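PDB 6PV5: putative O-GlcNAcase nagJ, which probably hydrolyses terminal N-acetylhexosamine residues from glycans, as a family 84 glycoside hydrolase whose catalytic barrel is included in this chain. Local coordinates for residues Ala279-Leu284 against Leu318-Lys323; Arg297-Leu302 against Lys323-Asn328; Lys225-His230 against Leu243-Glu248; Thr373-Ile378 against Leu385-Lys390; Val191-Tyr196 against Glu203-Gln208. All blocks are in the same frame, centred on the assembly; numbering follows the deposited sequence. Where two conformers were deposited one is given.

All five contacts belong to the catalytic (beta/alpha)8 barrel, an eight-stranded parallel sheet wrapped by helices, and illustrate how such a barrel ties its outer layer to its strands and loops. Along the chain they run in series, contact 5, then 3, then 1 and 2, then 4, except that contacts 1 and 2 alternate their segments. Those two share Lys323 and helix 311-326, with centres about 9 Å apart, and form one aromatic cluster. Contacts 3 and 5, centres about 12 Å apart, touch through Arg245 and Arg205. Contact 4 stands alone, its centre about 25 Å from that of contact 5. Aromatic rings carry contacts 1 and 2, with a cation-pi stack in contact 1; polar and charged groups carry the others.

Contact 1: residues Ala279-Leu284 against Leu318-Lys323; sequences ADFKAL and LNRFNK
Arg320 lies flat over one face of the Phe281 ring, a stacked cation-pi pair with the guanidinium and ring planes only 6° apart. The contact begins further back along the arginine: its CD sits over the middle of the ring, 3.7 Å from the Phe281 centroid, as a CH-pi contact, and CZ follows at 4.0 Å from the same centroid, displaced toward the CD1 side. An extended chain from CG to NE carries the arginine across the ring in this way. At the ring edge, Phe281 CZ comes within 3.7 Å of the backbone N of Phe321. Beside this pair a second, purely apolar contact forms where Leu284 CG meets Phe321 CD1 at 3.7 Å, the two side chains crossing at about a right angle. Phe281 has its CG anti to the backbone N (chi1 -167°), which carries the ring out toward helix 311-326.

The charged end of Arg320 is positioned from outside, by salt bridges from NH1 to Glu278 and from NE to Glu324, so that carboxylates at its rim probably hold the guanidinium flat on the ring. The axes of the two short helical segments approach to 11.4 Å at a crossing angle of -43°. Helices 274-294 and 311-326 are neighbours on the outside of the barrel, and Leu284 and Phe321 both reach inward to Ile301 on strand 298-302, on the barrel side of the two helices.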
# COMPACT_ATOMS: atom_id res chain seq x y z
N ALA A 279 19.90 30.86 12.32
CA ALA A 279 19.32 31.29 11.05
C ALA A 279 18.59 30.13 10.37
O ALA A 279 17.41 30.24 10.02
CB ALA A 279 20.39 31.87 10.15
N ASP A 280 19.30 29.00 10.24
CA ASP A 280 18.75 27.80 9.63
C ASP A 280 17.50 27.37 10.39
O ASP A 280 16.50 27.04 9.76
CB ASP A 280 19.81 26.70 9.45
CG ASP A 280 20.58 26.88 8.15
OD1 ASP A 280 20.08 27.63 7.28
OD2 ASP A 280 21.67 26.29 8.03
N PHE A 281 17.53 27.45 11.73
CA PHE A 281 16.34 27.11 12.50
C PHE A 281 15.18 28.05 12.21
O PHE A 281 14.02 27.63 12.19
CB PHE A 281 16.63 26.96 14.00
CG PHE A 281 15.47 26.30 14.70
CD1 PHE A 281 14.40 27.05 15.17
CD2 PHE A 281 15.39 24.91 14.78
CE1 PHE A 281 13.30 26.44 15.74
CE2 PHE A 281 14.28 24.30 15.35
CZ PHE A 281 13.23 25.07 15.82
N LYS A 282 15.47 29.35 12.01
CA LYS A 282 14.41 30.32 11.72
C LYS A 282 13.84 30.05 10.33
O LYS A 282 12.62 30.05 10.14
CB LYS A 282 14.93 31.76 11.89
N ALA A 283 14.73 29.77 9.38
CA ALA A 283 14.35 29.33 8.04
C ALA A 283 13.35 28.19 8.13
O ALA A 283 12.28 28.25 7.51
CB ALA A 283 15.59 28.95 7.27
N LEU A 284 13.66 27.18 8.97
CA LEU A 284 12.84 25.99 9.12
C LEU A 284 11.46 26.36 9.64
O LEU A 284 10.44 25.92 9.10
CB LEU A 284 13.55 24.99 10.04
CG LEU A 284 12.80 23.70 10.38
CD1 LEU A 284 12.41 22.92 9.13
CD2 LEU A 284 13.66 22.83 11.30
N LEU A 318 14.95 18.54 16.03
CA LEU A 318 13.62 17.95 16.03
C LEU A 318 12.83 18.32 17.30
O LEU A 318 11.62 18.54 17.22
CB LEU A 318 13.70 16.41 15.91
CG LEU A 318 14.15 15.83 14.56
CD1 LEU A 318 14.22 14.30 14.65
CD2 LEU A 318 13.18 16.21 13.44
N ASN A 319 13.48 18.28 18.47
CA ASN A 319 12.78 18.56 19.73
C ASN A 319 12.36 20.04 19.78
O ASN A 319 11.23 20.35 20.16
CB ASN A 319 13.65 18.28 20.97
CG ASN A 319 14.09 16.84 21.14
OD1 ASN A 319 13.40 15.89 20.74
ND2 ASN A 319 15.24 16.65 21.76
N ARG A 320 13.25 20.92 19.34
CA ARG A 320 12.95 22.34 19.26
C ARG A 320 11.78 22.59 18.32
O ARG A 320 10.86 23.33 18.67
CB ARG A 320 14.19 23.13 18.85
CG ARG A 320 14.18 24.57 19.33
CD ARG A 320 15.37 25.33 18.78
NE ARG A 320 15.11 26.76 18.75
CZ ARG A 320 15.98 27.66 18.31
NH1 ARG A 320 17.17 27.28 17.89
NH2 ARG A 320 15.66 28.94 18.30
N PHE A 321 11.80 21.94 17.13
CA PHE A 321 10.75 22.14 16.15
C PHE A 321 9.43 21.66 16.73
O PHE A 321 8.38 22.29 16.54
CB PHE A 321 11.07 21.45 14.82
CG PHE A 321 10.05 21.69 13.73
CD1 PHE A 321 10.20 22.75 12.85
CD2 PHE A 321 8.93 20.88 13.61
CE1 PHE A 321 9.26 22.97 11.84
CE2 PHE A 321 7.99 21.11 12.61
CZ PHE A 321 8.16 22.16 11.73
N ASN A 322 9.48 20.52 17.43
CA ASN A 322 8.32 19.91 18.05
C ASN A 322 7.76 20.85 19.12
O ASN A 322 6.54 20.98 19.28
CB ASN A 322 8.73 18.57 18.66
CG ASN A 322 7.58 17.74 19.16
OD1 ASN A 322 6.60 17.51 18.44
ND2 ASN A 322 7.71 17.21 20.36
N LYS A 323 8.68 21.50 19.86
CA LYS A 323 8.33 22.35 20.99
C LYS A 323 7.82 23.70 20.49
O LYS A 323 6.76 24.15 20.91
CB LYS A 323 9.54 22.50 21.92
CG LYS A 323 9.26 23.23 23.23
CD LYS A 323 10.50 23.44 24.09
CE LYS A 323 10.24 24.23 25.36
NZ LYS A 323 9.97 25.67 25.08

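Contact 2: residues Arg297-Leu302 against Lys323-Asn328; sequences RSFAIL and KEFIKN
Phe325 turns its edge to the face of Phe299, joining a strand and the following helix of a beta-alpha-beta unit in the (beta/alpha)8 barrel: strand 298-302, helix 311-326 and strand 336-338. The pair is T-shaped, with ring planes at 76° and centroids 5.2 Å apart. Phe325 CE2 stands over the Phe299 ring, offset from its middle toward the rim formed by CE1 and CZ, while Phe325 CZ comes down beside the same rim. Different first torsions bring the rings together. In Phe299, CG is anti to the carbonyl carbon (chi1 -58°), whereas in Phe325 it is anti to the backbone N (chi1 -178°), a setting that extends the ring of Phe325 toward the strand.

The first bond of the Ile326 side chain does not point at the strand, but its CD1 end comes nearer, beside the Phe299 ring. Around them the hydrophobic layer continues: Ala288 of helix 274-294 touches both phenylalanines, Val332 touches Phe299 and Ile326, and the Phe321 ring meets that of Phe325. This cluster lies between the barrel strand and the covering helices near the end of helix 311-326, where the backbone widens into a pi-type turn. A more distant apolar contact joins Phe299 CD1 to Ile326 CD1 at 4.4 Å.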
# COMPACT_ATOMS: atom_id res chain seq x y z
N ARG A 297 -1.16 20.31 7.94
CA ARG A 297 -1.28 20.00 9.35
C ARG A 297 -0.38 18.84 9.80
O ARG A 297 -0.39 18.48 10.98
CB ARG A 297 -2.75 19.65 9.65
CG ARG A 297 -3.74 20.79 9.43
CD ARG A 297 -3.54 21.96 10.40
NE ARG A 297 -4.46 23.07 10.20
CZ ARG A 297 -4.25 24.09 9.37
NH1 ARG A 297 -3.14 24.15 8.66
NH2 ARG A 297 -5.14 25.06 9.27
N SER A 298 0.38 18.20 8.88
CA SER A 298 1.30 17.12 9.26
C SER A 298 2.66 17.34 8.61
O SER A 298 2.74 17.63 7.42
CB SER A 298 0.79 15.77 8.89
OG SER A 298 -0.35 15.39 9.67
N PHE A 299 3.73 17.15 9.40
CA PHE A 299 5.07 17.45 8.96
C PHE A 299 6.01 16.29 9.30
O PHE A 299 5.78 15.53 10.24
CB PHE A 299 5.60 18.72 9.64
CG PHE A 299 4.75 19.95 9.41
CD1 PHE A 299 3.54 20.11 10.06
CD2 PHE A 299 5.16 20.93 8.52
CE1 PHE A 299 2.75 21.23 9.83
CE2 PHE A 299 4.38 22.04 8.29
CZ PHE A 299 3.17 22.19 8.94
N ALA A 300 7.09 16.19 8.52
CA ALA A 300 8.12 15.21 8.78
C ALA A 300 9.44 15.87 8.47
O ALA A 300 9.53 16.63 7.51
CB ALA A 300 7.89 13.97 7.93
N ILE A 301 10.43 15.61 9.32
CA ILE A 301 11.79 16.03 9.01
C ILE A 301 12.63 14.76 8.89
O ILE A 301 12.69 13.97 9.83
CB ILE A 301 12.34 16.99 10.09
CG1 ILE A 301 11.39 18.16 10.37
CG2 ILE A 301 13.73 17.46 9.71
CD1 ILE A 301 11.91 19.14 11.40
N LEU A 302 13.29 14.61 7.74
CA LEU A 302 13.98 13.38 7.38
C LEU A 302 15.49 13.59 7.49
O LEU A 302 15.97 14.62 7.03
CB LEU A 302 13.58 13.06 5.94
CG LEU A 302 12.34 12.18 5.69
CD1 LEU A 302 11.20 12.34 6.69
CD2 LEU A 302 11.82 12.29 4.27
N LYS A 323 8.68 21.50 19.86
CA LYS A 323 8.33 22.35 20.99
C LYS A 323 7.82 23.70 20.49
O LYS A 323 6.76 24.15 20.91
CB LYS A 323 9.54 22.50 21.92
CG LYS A 323 9.26 23.23 23.23
CD LYS A 323 10.50 23.44 24.09
CE LYS A 323 10.24 24.23 25.36
NZ LYS A 323 9.97 25.67 25.08
N GLU A 324 8.57 24.33 19.58
CA GLU A 324 8.38 25.73 19.21
C GLU A 324 7.45 25.90 18.00
O GLU A 324 7.07 27.03 17.68
CB GLU A 324 9.72 26.43 19.04
CG GLU A 324 10.62 26.31 20.26
CD GLU A 324 11.94 27.07 20.25
OE1 GLU A 324 12.35 27.57 19.18
OE2 GLU A 324 12.57 27.15 21.32
N PHE A 325 7.06 24.78 17.34
CA PHE A 325 6.14 24.81 16.21
C PHE A 325 4.99 23.84 16.43
O PHE A 325 3.85 24.26 16.58
CB PHE A 325 6.85 24.64 14.86
CG PHE A 325 5.91 24.71 13.67
CD1 PHE A 325 5.66 25.92 13.04
CD2 PHE A 325 5.21 23.59 13.25
CE1 PHE A 325 4.75 25.99 11.99
CE2 PHE A 325 4.29 23.66 12.21
CZ PHE A 325 4.07 24.86 11.57
N ILE A 326 5.29 22.53 16.48
CA ILE A 326 4.24 21.52 16.47
C ILE A 326 3.18 21.79 17.54
O ILE A 326 1.99 21.85 17.24
CB ILE A 326 4.79 20.08 16.62
CG1 ILE A 326 5.65 19.65 15.43
CG2 ILE A 326 3.65 19.10 16.91
CD1 ILE A 326 4.89 19.30 14.17
N LYS A 327 3.60 21.86 18.81
CA LYS A 327 2.63 21.80 19.89
C LYS A 327 1.79 23.08 20.02
O LYS A 327 0.69 23.00 20.56
CB LYS A 327 3.29 21.44 21.22
CG LYS A 327 4.57 22.21 21.51
CD LYS A 327 5.19 21.82 22.85
CE LYS A 327 4.93 22.81 23.97
NZ LYS A 327 5.80 24.01 23.85
N ASN A 328 2.29 24.22 19.52
CA ASN A 328 1.61 25.50 19.62
C ASN A 328 0.69 25.80 18.44
O ASN A 328 -0.11 26.72 18.52
CB ASN A 328 2.57 26.70 19.73
CG ASN A 328 3.33 26.72 21.03
OD1 ASN A 328 2.87 26.20 22.05
ND2 ASN A 328 4.53 27.30 21.00

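Contact 3: residues Lys225-His230 against Leu243-Glu248; sequences KSDPYH and LDRMKE
A loose salt bridge, rather than a close two-pronged grip, links Asp227 to Arg245: the carboxylate oxygen OD2 of Asp227 stands 3.6 Å from NH2 of Arg245, and no hydrogen bond forms between them. The two side chains approach from opposite directions. Asp227 OD2 arrives at the edge of the guanidinium, near its plane, yet the carboxylate and guanidinium planes are turned 68° against each other, which precludes a coplanar paired arrangement. A bend in the arginine chain at chi3 (82°) swings the guanidinium round toward the loop.

The stronger polar partners of Asp227 lie elsewhere. OD2 is hydrogen-bonded to the hydroxyls of Tyr238 and Tyr222, and Tyr222 OH also bonds Arg245 NH1, bridging the two charged groups. The other oxygen, OD1, turns back on its own loop to take the backbone N of Tyr229 at 3.0 Å, forming an Asx turn. The carbonyl O of Asp227 is gripped twice by His230, through its backbone N at 3.0 Å and its ring ND1 at 3.1 Å, the two donors reaching it from opposite faces of the carbonyl plane. Asp227 therefore braces its loop from both side chain and backbone.

This surface contact ties the loop following strand 219-222 to the first turns of helix 243-255, the next helix of the barrel; there the guanidinium groups of Arg245 and of Arg205 on neighbouring helix 202-214 lie close together, each with an acidic partner, Asp227 and Glu193.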
# COMPACT_ATOMS: atom_id res chain seq x y z
N LYS A 225 11.60 13.15 -4.32
CA LYS A 225 13.04 13.36 -4.33
C LYS A 225 13.43 14.49 -5.26
O LYS A 225 14.42 15.17 -5.01
CB LYS A 225 13.80 12.06 -4.66
CG LYS A 225 14.07 11.20 -3.43
CD LYS A 225 14.32 9.74 -3.72
CE LYS A 225 14.19 8.89 -2.48
NZ LYS A 225 15.28 9.16 -1.51
N SER A 226 12.63 14.70 -6.32
CA SER A 226 13.01 15.64 -7.36
C SER A 226 12.43 17.03 -7.11
O SER A 226 12.81 17.96 -7.81
CB SER A 226 12.60 15.12 -8.72
OG SER A 226 11.18 15.08 -8.81
N ASP A 227 11.51 17.18 -6.14
CA ASP A 227 10.97 18.49 -5.81
C ASP A 227 11.94 19.26 -4.91
O ASP A 227 12.03 19.01 -3.71
CB ASP A 227 9.55 18.43 -5.23
CG ASP A 227 9.01 19.81 -4.86
OD1 ASP A 227 9.82 20.78 -4.93
OD2 ASP A 227 7.80 19.92 -4.54
N PRO A 228 12.65 20.28 -5.44
CA PRO A 228 13.74 20.92 -4.69
C PRO A 228 13.33 21.66 -3.41
O PRO A 228 14.18 21.85 -2.55
CB PRO A 228 14.37 21.86 -5.73
CG PRO A 228 13.24 22.18 -6.68
CD PRO A 228 12.42 20.91 -6.76
N TYR A 229 12.05 22.02 -3.28
CA TYR A 229 11.53 22.78 -2.16
C TYR A 229 11.30 21.87 -0.95
O TYR A 229 10.93 22.33 0.13
CB TYR A 229 10.26 23.54 -2.55
CG TYR A 229 10.56 24.61 -3.58
CD1 TYR A 229 10.42 24.35 -4.94
CD2 TYR A 229 11.06 25.84 -3.20
CE1 TYR A 229 10.74 25.31 -5.89
CE2 TYR A 229 11.39 26.81 -4.13
CZ TYR A 229 11.23 26.54 -5.48
OH TYR A 229 11.54 27.49 -6.41
N HIS A 230 11.49 20.57 -1.15
CA HIS A 230 11.42 19.69 -0.01
C HIS A 230 12.85 19.47 0.51
O HIS A 230 13.00 19.01 1.63
CB HIS A 230 10.61 18.42 -0.34
CG HIS A 230 11.47 17.21 -0.41
ND1 HIS A 230 12.47 17.06 -1.37
CD2 HIS A 230 11.57 16.14 0.41
CE1 HIS A 230 13.11 15.93 -1.15
NE2 HIS A 230 12.58 15.35 -0.07
N LEU A 243 1.31 27.13 -6.00
CA LEU A 243 0.39 27.15 -4.88
C LEU A 243 -0.92 26.40 -5.18
O LEU A 243 -1.41 25.63 -4.36
CB LEU A 243 0.13 28.60 -4.46
N ASP A 244 -1.49 26.65 -6.37
CA ASP A 244 -2.76 26.04 -6.74
C ASP A 244 -2.58 24.53 -6.86
O ASP A 244 -3.51 23.76 -6.62
CB ASP A 244 -3.27 26.61 -8.06
CG ASP A 244 -3.95 27.96 -7.93
OD1 ASP A 244 -4.08 28.46 -6.79
OD2 ASP A 244 -4.36 28.50 -8.98
N ARG A 245 -1.37 24.12 -7.25
CA ARG A 245 -1.01 22.72 -7.39
C ARG A 245 -1.08 22.04 -6.02
O ARG A 245 -1.73 21.01 -5.84
CB ARG A 245 0.36 22.62 -8.06
CG ARG A 245 0.92 21.21 -8.17
CD ARG A 245 2.26 21.16 -8.87
NE ARG A 245 3.45 21.46 -8.08
CZ ARG A 245 3.90 20.74 -7.05
NH1 ARG A 245 3.23 19.69 -6.62
NH2 ARG A 245 5.02 21.10 -6.44
N MET A 246 -0.46 22.69 -5.03
CA MET A 246 -0.32 22.12 -3.69
C MET A 246 -1.66 22.12 -2.95
O MET A 246 -2.00 21.12 -2.31
CB MET A 246 0.76 22.88 -2.91
CG MET A 246 2.18 22.64 -3.44
SD MET A 246 2.80 20.91 -3.24
CE MET A 246 2.21 20.58 -1.58
N LYS A 247 -2.47 23.19 -3.12
CA LYS A 247 -3.73 23.34 -2.41
C LYS A 247 -4.71 22.26 -2.85
O LYS A 247 -5.48 21.71 -2.05
CB LYS A 247 -4.36 24.72 -2.68
N GLU A 248 -4.69 21.97 -4.15
CA GLU A 248 -5.55 20.94 -4.70
C GLU A 248 -5.20 19.59 -4.05
O GLU A 248 -6.09 18.87 -3.59
CB GLU A 248 -5.46 20.99 -6.23
CG GLU A 248 -6.44 20.06 -6.91
CD GLU A 248 -6.43 20.09 -8.42
OE1 GLU A 248 -5.33 20.31 -9.01
OE2 GLU A 248 -7.52 19.88 -9.02

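Contact 4: residues Thr373-Ile378 against Leu385-Lys390; sequences TGNDVI and LEDAKK
In the loop between strand 369-372 and helix 385-395 of the barrel, Asn375 reaches across to Asp387 in the first turn of that helix. Asn375 ND2 donates to Asp387 OD1 over 2.7 Å, with an N-H...O angle of 152°. The acceptor lies close to the amide plane, but the donor comes from well above the carboxylate, and the two flat groups stand 76° apart. Asn375 CG is anti to its carbonyl carbon (chi1 -64°), a setting that brings the amide to the Asp387 carboxylate.

Two waters broaden the link. One accepts from Asn375 N at 2.8 Å and donates to Asp387 OD2 at 3.0 Å; the other donates to Asn375 OD1 at 2.7 Å, with a weak second bond to the carbonyl O of Asp387. Asp387 OD2 also receives the backbone N of Ser384, just before the helix, so the carboxylate serves helix start and loop together. On the loop side, Thr373 OG1 donates to the carbonyl O of Asp376 at 2.8 Å, closing the turn that presents Asn375. At the backbone angles of Gly374 a CB would press on the carbonyl O of Thr373. Direct and water-mediated bonds here tie a beta-alpha loop of the (beta/alpha)8 barrel to the helix it leads into.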
# COMPACT_ATOMS: atom_id res chain seq x y z
N THR A 373 13.14 0.84 8.41
CA THR A 373 12.77 0.01 7.27
C THR A 373 12.72 -1.48 7.62
O THR A 373 12.35 -2.30 6.76
CB THR A 373 13.71 0.28 6.09
OG1 THR A 373 15.05 -0.01 6.52
CG2 THR A 373 13.62 1.70 5.57
N GLY A 374 13.06 -1.84 8.87
CA GLY A 374 13.24 -3.24 9.25
C GLY A 374 14.72 -3.55 9.37
O GLY A 374 15.53 -2.63 9.46
N ASN A 375 15.09 -4.84 9.35
CA ASN A 375 16.49 -5.18 9.62
C ASN A 375 17.40 -4.62 8.53
O ASN A 375 18.54 -4.27 8.80
CB ASN A 375 16.76 -6.69 9.74
CG ASN A 375 16.05 -7.32 10.92
OD1 ASN A 375 15.59 -6.63 11.82
ND2 ASN A 375 15.96 -8.63 10.93
N ASP A 376 16.90 -4.56 7.29
CA ASP A 376 17.67 -4.07 6.16
C ASP A 376 16.96 -2.89 5.50
O ASP A 376 15.81 -2.61 5.81
CB ASP A 376 17.84 -5.19 5.14
CG ASP A 376 18.45 -6.41 5.82
OD1 ASP A 376 19.66 -6.34 6.21
OD2 ASP A 376 17.70 -7.37 6.05
N VAL A 377 17.65 -2.25 4.56
CA VAL A 377 17.02 -1.29 3.68
C VAL A 377 15.83 -1.91 2.94
O VAL A 377 14.74 -1.33 2.91
CB VAL A 377 18.06 -0.68 2.73
CG1 VAL A 377 17.44 0.40 1.84
CG2 VAL A 377 19.22 -0.12 3.54
N ILE A 378 16.04 -3.09 2.35
CA ILE A 378 14.95 -3.86 1.77
C ILE A 378 14.96 -5.26 2.40
O ILE A 378 15.69 -6.13 1.95
CB ILE A 378 15.06 -3.92 0.22
CG1 ILE A 378 15.37 -2.56 -0.42
CG2 ILE A 378 13.80 -4.54 -0.41
CD1 ILE A 378 16.28 -2.67 -1.62
N LEU A 385 7.99 -9.81 14.64
CA LEU A 385 7.74 -9.11 15.90
C LEU A 385 9.05 -8.86 16.63
O LEU A 385 9.26 -7.77 17.15
CB LEU A 385 6.77 -9.88 16.79
CG LEU A 385 6.34 -9.18 18.09
CD1 LEU A 385 5.76 -7.80 17.82
CD2 LEU A 385 5.30 -10.02 18.83
N GLU A 386 9.94 -9.86 16.64
CA GLU A 386 11.19 -9.72 17.38
C GLU A 386 12.09 -8.66 16.75
O GLU A 386 12.73 -7.93 17.48
CB GLU A 386 11.92 -11.07 17.52
N ASP A 387 12.18 -8.60 15.40
CA ASP A 387 12.90 -7.50 14.74
C ASP A 387 12.41 -6.13 15.24
O ASP A 387 13.21 -5.23 15.48
CB ASP A 387 12.64 -7.45 13.22
CG ASP A 387 13.14 -8.65 12.43
OD1 ASP A 387 14.13 -9.27 12.87
OD2 ASP A 387 12.54 -8.95 11.36
N ALA A 388 11.09 -5.95 15.34
CA ALA A 388 10.51 -4.66 15.69
C ALA A 388 10.74 -4.36 17.17
O ALA A 388 11.04 -3.23 17.55
CB ALA A 388 9.05 -4.68 15.38
N LYS A 389 10.60 -5.42 18.00
CA LYS A 389 10.83 -5.33 19.43
C LYS A 389 12.23 -4.80 19.71
O LYS A 389 12.41 -3.92 20.54
CB LYS A 389 10.60 -6.69 20.09
CG LYS A 389 10.74 -6.72 21.61
CD LYS A 389 9.42 -6.57 22.33
CE LYS A 389 9.52 -6.96 23.80
NZ LYS A 389 8.35 -6.46 24.57
N LYS A 390 13.23 -5.32 18.99
CA LYS A 390 14.60 -4.93 19.24
C LYS A 390 14.77 -3.44 19.00
O LYS A 390 15.59 -2.79 19.64
CB LYS A 390 15.57 -5.78 18.40
CG LYS A 390 17.03 -5.47 18.66
CD LYS A 390 18.00 -6.44 18.01
CE LYS A 390 19.40 -6.32 18.57
NZ LYS A 390 20.42 -6.86 17.63
O HOH W 1 13.30 -7.01 9.16
O HOH W 2 14.61 -4.20 12.56

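Contact 5: residues Val191-Tyr196 against Glu203-Gln208; sequences VVEGFY and EERLDQ
Glu193 and Arg205 form a side-on, two-pronged salt bridge within the first beta-alpha-beta unit of the (beta/alpha)8 barrel, strand 188-192, helix 202-214 and strand 219-222. Each carboxylate oxygen takes one nitrogen. Arg205 NE donates to Glu193 OE2 over 2.8 Å, at an N-H...O angle of 164°, and meets that oxygen on its syn side, while Arg205 NH1 donates to Glu193 OE1 and is nearly as straight. Both oxygens lie close to the guanidinium plane, at its edge, but the carboxylate is twisted 38° from that plane. As a result NH1 approaches OE1 from above the carboxylate, and the grip is a skewed version of the flat pairing.

Both oxygens have a second partner. The hydroxyl of Tyr220, on the adjacent strand, bonds OE2, and the backbone N of Trp200 bonds OE1; four bonds thus hold the buried carboxylate and fix its rotation. Glu193 directly follows strand 188-192, and its extended chain, with CG anti to the backbone N (chi1 -165°), spans the gap to the helix. Arg205 is likewise extended from CG to NE, and the two side chains cross at about a right angle. Tyr220, Tyr222 and Leu249 pack round the arginine. The second prong of the grip, from Arg205 NH1 to Glu193 OE1, measures 2.9 Å, almost the length of the first.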
# COMPACT_ATOMS: atom_id res chain seq x y z
N VAL A 191 1.00 5.99 2.43
CA VAL A 191 1.87 5.78 1.29
C VAL A 191 2.83 6.95 1.28
O VAL A 191 2.40 8.07 1.50
CB VAL A 191 1.03 5.68 -0.00
CG1 VAL A 191 1.88 5.57 -1.26
CG2 VAL A 191 0.02 4.55 0.07
N VAL A 192 4.13 6.67 1.06
CA VAL A 192 5.11 7.73 0.88
C VAL A 192 5.51 7.74 -0.59
O VAL A 192 5.78 6.69 -1.17
CB VAL A 192 6.35 7.59 1.80
CG1 VAL A 192 7.04 6.22 1.66
CG2 VAL A 192 7.34 8.75 1.59
N GLU A 193 5.54 8.93 -1.21
CA GLU A 193 6.21 9.07 -2.49
C GLU A 193 7.72 9.11 -2.28
O GLU A 193 8.34 10.16 -2.35
CB GLU A 193 5.67 10.30 -3.24
CG GLU A 193 6.06 10.30 -4.72
CD GLU A 193 5.38 11.29 -5.66
OE1 GLU A 193 6.03 11.69 -6.62
OE2 GLU A 193 4.20 11.63 -5.44
N GLY A 194 8.33 7.94 -2.07
CA GLY A 194 9.73 7.92 -1.71
C GLY A 194 10.63 7.18 -2.70
O GLY A 194 11.75 6.84 -2.35
N PHE A 195 10.18 6.95 -3.94
CA PHE A 195 11.05 6.32 -4.94
C PHE A 195 11.91 7.38 -5.63
O PHE A 195 11.50 8.54 -5.74
CB PHE A 195 10.21 5.64 -6.03
CG PHE A 195 9.03 6.47 -6.46
CD1 PHE A 195 9.18 7.49 -7.39
CD2 PHE A 195 7.78 6.27 -5.89
CE1 PHE A 195 8.10 8.27 -7.77
CE2 PHE A 195 6.71 7.06 -6.26
CZ PHE A 195 6.88 8.07 -7.18
N TYR A 196 13.10 6.96 -6.09
CA TYR A 196 13.83 7.70 -7.12
C TYR A 196 13.23 7.40 -8.50
O TYR A 196 12.53 6.40 -8.71
CB TYR A 196 15.36 7.65 -6.98
CG TYR A 196 16.08 6.33 -6.84
CD1 TYR A 196 16.40 5.55 -7.95
CD2 TYR A 196 16.57 5.89 -5.61
CE1 TYR A 196 17.11 4.35 -7.83
CE2 TYR A 196 17.27 4.70 -5.47
CZ TYR A 196 17.54 3.91 -6.59
OH TYR A 196 18.21 2.72 -6.47
N GLU A 203 -2.24 14.46 -11.72
CA GLU A 203 -3.38 13.57 -11.90
C GLU A 203 -3.16 12.26 -11.12
O GLU A 203 -4.08 11.76 -10.49
CB GLU A 203 -3.68 13.30 -13.38
N GLU A 204 -1.94 11.72 -11.17
CA GLU A 204 -1.66 10.46 -10.47
C GLU A 204 -1.81 10.65 -8.95
O GLU A 204 -2.50 9.90 -8.28
CB GLU A 204 -0.29 9.92 -10.88
CG GLU A 204 -0.27 9.45 -12.33
CD GLU A 204 1.09 9.04 -12.89
OE1 GLU A 204 2.11 9.69 -12.56
OE2 GLU A 204 1.11 8.05 -13.65
N ARG A 205 -1.20 11.72 -8.43
CA ARG A 205 -1.27 12.03 -7.01
C ARG A 205 -2.70 12.14 -6.52
O ARG A 205 -3.06 11.48 -5.54
CB ARG A 205 -0.45 13.28 -6.74
CG ARG A 205 1.03 12.99 -6.78
CD ARG A 205 1.76 14.29 -6.64
NE ARG A 205 3.17 13.98 -6.63
CZ ARG A 205 4.11 14.83 -6.99
NH1 ARG A 205 5.37 14.45 -6.95
NH2 ARG A 205 3.78 16.06 -7.38
N LEU A 206 -3.53 12.89 -7.27
CA LEU A 206 -4.92 13.09 -6.89
C LEU A 206 -5.64 11.76 -6.97
O LEU A 206 -6.48 11.43 -6.13
CB LEU A 206 -5.57 14.10 -7.83
CG LEU A 206 -5.10 15.55 -7.67
CD1 LEU A 206 -5.66 16.44 -8.78
CD2 LEU A 206 -5.50 16.09 -6.30
N ASP A 207 -5.32 11.01 -8.03
CA ASP A 207 -5.92 9.70 -8.21
C ASP A 207 -5.52 8.81 -7.04
O ASP A 207 -6.35 8.13 -6.46
CB ASP A 207 -5.53 9.13 -9.58
CG ASP A 207 -6.01 7.71 -9.76
OD1 ASP A 207 -7.23 7.51 -9.81
OD2 ASP A 207 -5.15 6.82 -9.81
N GLN A 208 -4.24 8.83 -6.66
CA GLN A 208 -3.79 8.02 -5.52
C GLN A 208 -4.53 8.41 -4.23
O GLN A 208 -5.06 7.55 -3.52
CB GLN A 208 -2.27 8.10 -5.38
CG GLN A 208 -1.55 7.31 -6.45
CD GLN A 208 -1.33 5.85 -6.13
OE1 GLN A 208 -1.39 5.43 -4.96
NE2 GLN A 208 -1.07 5.06 -7.17